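Side-chain contacts in nuclear import protein MOG1 (Saccharomyces cerevisiae, PDB 1JHS), which binds the Ran GTPase Gsp1 and takes part in the Ran system for nuclear protein import and poly(A)+ mRNA export: residues A[63-68]-A[74-79]; A[101-106]-A[174-179]. The protein carries 1 engineered substitution. All blocks are in the same frame, centred on the assembly; numbering follows the deposited sequence.

Contact 1 of 2, residues A[63-68]-A[74-79]; sequences ETVDKS and WQFHVE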
# COMPACT_ATOMS: atom_id res chain seq x y z
N GLU A 63 -8.03 -8.17 11.43
CA GLU A 63 -9.40 -8.55 11.78
C GLU A 63 -10.33 -7.54 11.11
O GLU A 63 -9.96 -6.38 10.93
CB GLU A 63 -9.61 -8.46 13.27
CG GLU A 63 -8.72 -9.32 14.09
CD GLU A 63 -8.97 -9.04 15.56
OE1 GLU A 63 -10.14 -8.69 15.88
OE2 GLU A 63 -8.02 -9.17 16.39
N THR A 64 -11.53 -7.97 10.76
CA THR A 64 -12.49 -7.06 10.14
C THR A 64 -12.87 -5.94 11.11
O THR A 64 -13.13 -6.20 12.28
CB THR A 64 -13.81 -7.79 9.76
OG1 THR A 64 -13.53 -8.87 8.86
CG2 THR A 64 -14.78 -6.81 9.09
N VAL A 65 -12.90 -4.70 10.64
CA VAL A 65 -13.31 -3.63 11.52
C VAL A 65 -14.85 -3.52 11.44
O VAL A 65 -15.45 -3.71 10.38
CB VAL A 65 -12.64 -2.28 11.16
CG1 VAL A 65 -13.02 -1.82 9.77
CG2 VAL A 65 -13.02 -1.24 12.20
N ASP A 66 -15.46 -3.22 12.58
CA ASP A 66 -16.92 -3.11 12.67
C ASP A 66 -17.52 -1.88 12.01
O ASP A 66 -18.19 -1.08 12.66
CB ASP A 66 -17.35 -3.17 14.14
CG ASP A 66 -18.86 -3.25 14.30
OD1 ASP A 66 -19.51 -3.98 13.52
OD2 ASP A 66 -19.40 -2.57 15.21
N LYS A 67 -17.26 -1.71 10.71
CA LYS A 67 -17.81 -0.60 9.93
C LYS A 67 -18.33 -1.26 8.66
O LYS A 67 -17.55 -1.89 7.94
CB LYS A 67 -16.72 0.40 9.54
CG LYS A 67 -15.94 1.03 10.69
CD LYS A 67 -16.61 2.28 11.22
CE LYS A 67 -15.71 2.95 12.27
NZ LYS A 67 -16.16 4.34 12.58
N SER A 68 -19.63 -1.12 8.39
CA SER A 68 -20.27 -1.71 7.20
C SER A 68 -19.89 -1.11 5.86
O SER A 68 -19.73 -1.83 4.86
CB SER A 68 -21.79 -1.63 7.32
OG SER A 68 -22.26 -2.52 8.32
N TRP A 74 -12.18 1.53 5.01
CA TRP A 74 -10.88 1.88 4.45
C TRP A 74 -10.29 3.06 5.22
O TRP A 74 -9.11 3.02 5.62
CB TRP A 74 -11.04 2.20 2.96
CG TRP A 74 -9.78 2.67 2.28
CD1 TRP A 74 -8.79 1.88 1.73
CD2 TRP A 74 -9.41 4.02 2.02
NE1 TRP A 74 -7.83 2.68 1.14
CE2 TRP A 74 -8.19 4.00 1.30
CE3 TRP A 74 -10.00 5.27 2.33
CZ2 TRP A 74 -7.53 5.17 0.89
CZ3 TRP A 74 -9.34 6.44 1.91
CH2 TRP A 74 -8.12 6.38 1.20
N GLN A 75 -11.09 4.09 5.45
CA GLN A 75 -10.59 5.26 6.19
C GLN A 75 -10.08 4.87 7.56
O GLN A 75 -9.09 5.40 8.05
CB GLN A 75 -11.69 6.32 6.33
CG GLN A 75 -12.14 6.90 4.97
CD GLN A 75 -13.28 7.91 5.12
OE1 GLN A 75 -14.35 7.58 5.67
NE2 GLN A 75 -13.07 9.12 4.65
N PHE A 76 -10.78 3.93 8.20
CA PHE A 76 -10.40 3.45 9.51
C PHE A 76 -9.02 2.82 9.45
O PHE A 76 -8.16 3.07 10.31
CB PHE A 76 -11.42 2.41 9.99
CG PHE A 76 -11.04 1.73 11.29
CD1 PHE A 76 -11.41 2.27 12.51
CD2 PHE A 76 -10.25 0.58 11.28
CE1 PHE A 76 -11.01 1.67 13.71
CE2 PHE A 76 -9.84 -0.03 12.48
CZ PHE A 76 -10.22 0.52 13.69
N HIS A 77 -8.79 1.97 8.43
CA HIS A 77 -7.51 1.30 8.31
C HIS A 77 -6.40 2.24 7.92
O HIS A 77 -5.25 2.03 8.30
CB HIS A 77 -7.60 0.15 7.31
CG HIS A 77 -8.36 -1.03 7.85
ND1 HIS A 77 -7.89 -1.77 8.91
CD2 HIS A 77 -9.55 -1.56 7.50
CE1 HIS A 77 -8.77 -2.72 9.20
NE2 HIS A 77 -9.79 -2.62 8.36
N VAL A 78 -6.75 3.27 7.15
CA VAL A 78 -5.75 4.28 6.78
C VAL A 78 -5.30 5.02 8.05
O VAL A 78 -4.09 5.25 8.26
CB VAL A 78 -6.34 5.33 5.76
CG1 VAL A 78 -5.32 6.49 5.57
CG2 VAL A 78 -6.56 4.68 4.39
N GLU A 79 -6.28 5.40 8.88
CA GLU A 79 -5.99 6.13 10.13
C GLU A 79 -5.01 5.33 10.99
O GLU A 79 -4.04 5.89 11.52
CB GLU A 79 -7.29 6.41 10.90
CG GLU A 79 -7.12 7.19 12.21
CD GLU A 79 -6.58 8.61 12.02
OE1 GLU A 79 -6.78 9.21 10.95
OE2 GLU A 79 -5.97 9.15 12.97
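V65 sets a methyl group on the ring of F76, and this is the main apolar contact between residues 63-68 and 74-79. It is a CH-pi contact. V65 CG2 lies 3.4 Å from the centroid of the F76 ring and only 12° off the ring normal. The methyl therefore sits over the middle of one face. V65 CG2 is 3.4 Å from F76 CE2, and F76 CD2 is about as near. V65 CG2 reaches the ring because it stands anti to the backbone N of its residue. F76 has its CG in the same relation to its own N (chi1 174°), which carries the phenyl out from the helix toward the loop. K67 adds a looser touch, with its CE 4.4 Å from F76 CD1.

The segments belong to a beta-alpha-beta crossover joining two parallel strands with three others between them in the antiparallel sheet. Strand 56-63 ends here, and helix 70-83 leads across the sheet to strand 87-99. Within the loop, V65 to K67 make an inverse gamma turn centred on D66, closed by K67 N bonding to V65 O at 2.7 Å.

The second methyl of V65 meets the imidazole. V65 CG1 is 3.6 Å from H77 NE2. F76 CD2 lies over one face of the imidazole, so V65, F76 and H77 pack against one another. E63 O approaches the edge of the imidazole, 4.2 Å from H77 CE1.

No hydrogen bond joins the two segments directly. They are linked through D139 on strand 138-147. D139 OD2 receives both H77 NE2 and V65 N, so one carboxylate oxygen ties the loop backbone and the helix side chain to the sheet. The bond at H77 NE2 is likely to limit how the imidazole can turn.

Contact 2 of 2, residues A[101-106]-A[174-179]; sequences GTKFTG and EMVRKF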
# COMPACT_ATOMS: atom_id res chain seq x y z
N GLY A 101 -18.60 -3.19 -2.06
CA GLY A 101 -18.61 -4.03 -0.88
C GLY A 101 -17.28 -4.61 -0.44
O GLY A 101 -17.10 -4.81 0.76
N THR A 102 -16.33 -4.84 -1.34
CA THR A 102 -15.11 -5.48 -0.87
C THR A 102 -13.74 -4.90 -1.20
O THR A 102 -12.78 -5.23 -0.51
CB THR A 102 -15.07 -6.94 -1.31
OG1 THR A 102 -15.03 -7.00 -2.74
CG2 THR A 102 -16.31 -7.70 -0.79
N LYS A 103 -13.63 -4.06 -2.23
CA LYS A 103 -12.30 -3.57 -2.61
C LYS A 103 -12.26 -2.07 -2.83
O LYS A 103 -12.99 -1.54 -3.67
CB LYS A 103 -11.83 -4.28 -3.87
CG LYS A 103 -11.72 -5.79 -3.73
CD LYS A 103 -11.36 -6.47 -5.05
CE LYS A 103 -11.04 -7.94 -4.82
NZ LYS A 103 -10.57 -8.60 -6.09
N PHE A 104 -11.37 -1.41 -2.08
CA PHE A 104 -11.23 0.04 -2.15
C PHE A 104 -9.75 0.39 -2.20
O PHE A 104 -8.94 -0.24 -1.50
CB PHE A 104 -11.88 0.67 -0.91
CG PHE A 104 -12.17 2.13 -1.07
CD1 PHE A 104 -13.40 2.55 -1.55
CD2 PHE A 104 -11.18 3.08 -0.80
CE1 PHE A 104 -13.67 3.92 -1.76
CE2 PHE A 104 -11.43 4.44 -0.99
CZ PHE A 104 -12.68 4.86 -1.48
N THR A 105 -9.39 1.39 -3.01
CA THR A 105 -8.00 1.83 -3.14
C THR A 105 -7.87 3.36 -3.11
O THR A 105 -8.80 4.08 -3.47
CB THR A 105 -7.38 1.35 -4.49
OG1 THR A 105 -8.13 1.89 -5.59
CG2 THR A 105 -7.42 -0.16 -4.59
N GLY A 106 -6.70 3.85 -2.69
CA GLY A 106 -6.46 5.28 -2.68
C GLY A 106 -5.00 5.59 -2.39
O GLY A 106 -4.23 4.69 -2.02
N GLU A 174 -3.40 -3.03 -9.52
CA GLU A 174 -3.10 -4.35 -10.12
C GLU A 174 -2.98 -5.42 -9.03
O GLU A 174 -3.40 -6.56 -9.23
CB GLU A 174 -1.83 -4.30 -10.96
CG GLU A 174 -1.94 -3.37 -12.19
CD GLU A 174 -0.82 -3.57 -13.21
OE1 GLU A 174 -0.71 -2.74 -14.14
OE2 GLU A 174 -0.05 -4.57 -13.09
N MET A 175 -2.39 -5.07 -7.88
CA MET A 175 -2.27 -6.02 -6.78
C MET A 175 -3.66 -6.43 -6.30
O MET A 175 -3.91 -7.60 -5.96
CB MET A 175 -1.50 -5.40 -5.62
CG MET A 175 -0.01 -5.15 -5.94
SD MET A 175 0.87 -4.68 -4.44
CE MET A 175 0.91 -6.27 -3.54
N VAL A 176 -4.58 -5.47 -6.27
CA VAL A 176 -5.94 -5.75 -5.83
C VAL A 176 -6.67 -6.63 -6.84
O VAL A 176 -7.33 -7.60 -6.46
CB VAL A 176 -6.72 -4.44 -5.62
CG1 VAL A 176 -8.23 -4.72 -5.45
CG2 VAL A 176 -6.15 -3.72 -4.40
N ARG A 177 -6.55 -6.28 -8.12
CA ARG A 177 -7.22 -7.07 -9.15
C ARG A 177 -6.66 -8.47 -9.27
O ARG A 177 -7.41 -9.39 -9.59
CB ARG A 177 -7.14 -6.35 -10.50
CG ARG A 177 -8.14 -5.19 -10.54
CD ARG A 177 -8.38 -4.75 -11.93
NE ARG A 177 -9.64 -4.03 -12.06
CZ ARG A 177 -9.97 -2.98 -11.35
NH1 ARG A 177 -9.10 -2.55 -10.45
NH2 ARG A 177 -11.10 -2.32 -11.59
N LYS A 178 -5.37 -8.63 -9.00
CA LYS A 178 -4.70 -9.94 -9.08
C LYS A 178 -4.72 -10.76 -7.79
O LYS A 178 -4.28 -11.92 -7.77
CB LYS A 178 -3.24 -9.74 -9.48
CG LYS A 178 -3.03 -9.36 -10.94
CD LYS A 178 -3.11 -10.59 -11.82
CE LYS A 178 -2.65 -10.26 -13.23
NZ LYS A 178 -2.41 -11.53 -14.00
N PHE A 179 -5.23 -10.16 -6.72
CA PHE A 179 -5.29 -10.79 -5.41
C PHE A 179 -6.18 -12.03 -5.40
O PHE A 179 -7.36 -11.95 -5.76
CB PHE A 179 -5.80 -9.77 -4.38
CG PHE A 179 -5.71 -10.25 -2.95
CD1 PHE A 179 -4.54 -10.07 -2.21
CD2 PHE A 179 -6.77 -10.93 -2.38
CE1 PHE A 179 -4.44 -10.57 -0.88
CE2 PHE A 179 -6.68 -11.44 -1.05
CZ PHE A 179 -5.51 -11.25 -0.32
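K103 and V176 are the backbone pair where strand 103-113 comes nearest to helix 163-178, with K103 CA 7.5 Å from V176 CA. The strand starts irregularly: T102 and K103 form a classic beta bulge against strand 87-99.

The straight lysine chain and the valine lie side by side, pointing opposite ways. The lysine methylenes run along one methyl of the valine, closest where K103 CD is 3.6 Å from V176 CG1. That methyl is anti to the backbone N of V176 (chi1 168°), which places this branch beside the lysine chain. The other branch meets the strand again: V176 CG2 is 3.8 Å from T105 CG2. The hydroxyl of T105 has other partners, Y169 OH and Q173 NE2 on the same helix. The helix packs on one face of the antiparallel sheet, over strand 103-113 and, through V176 on A129, strand 124-133.

The end of the lysine reaches the helix backbone. K103 NZ makes a weak hydrogen bond to V176 O at 3.4 Å. The same oxygen takes a second weak bond from F179 N at 3.3 Å, near the helix C-terminus. With an alanine in place of K103, V176 CG1 would probably lose the methylenes that lie along it, and V176 O would be left without its charged donor.

K103 thus plays a double part, with an apolar stem on the valine and an ammonium group at the carbonyl. A positive charge there is likely to be favourable, since the C-terminal end of a helix carries partial negative charge.

In the fold
The two contacts follow one another along the chain: contact 1 closes before contact 2 opens. Their centres are about 15 Å apart. They share the seven-stranded antiparallel sheet and lie on its opposite faces. Helix 70-83 of contact 1 packs on one face, and helix 163-178 of contact 2 on the other. Strand 103-113 stands between them. K103 and T105 point to helix 163-178, while F104 points away from it and meets W74, with W74 CG 3.4 Å from F104 CD2. W74 also packs on G106. The sheet of this protein is thus flanked by helices on both faces, and each contact belongs to one of them.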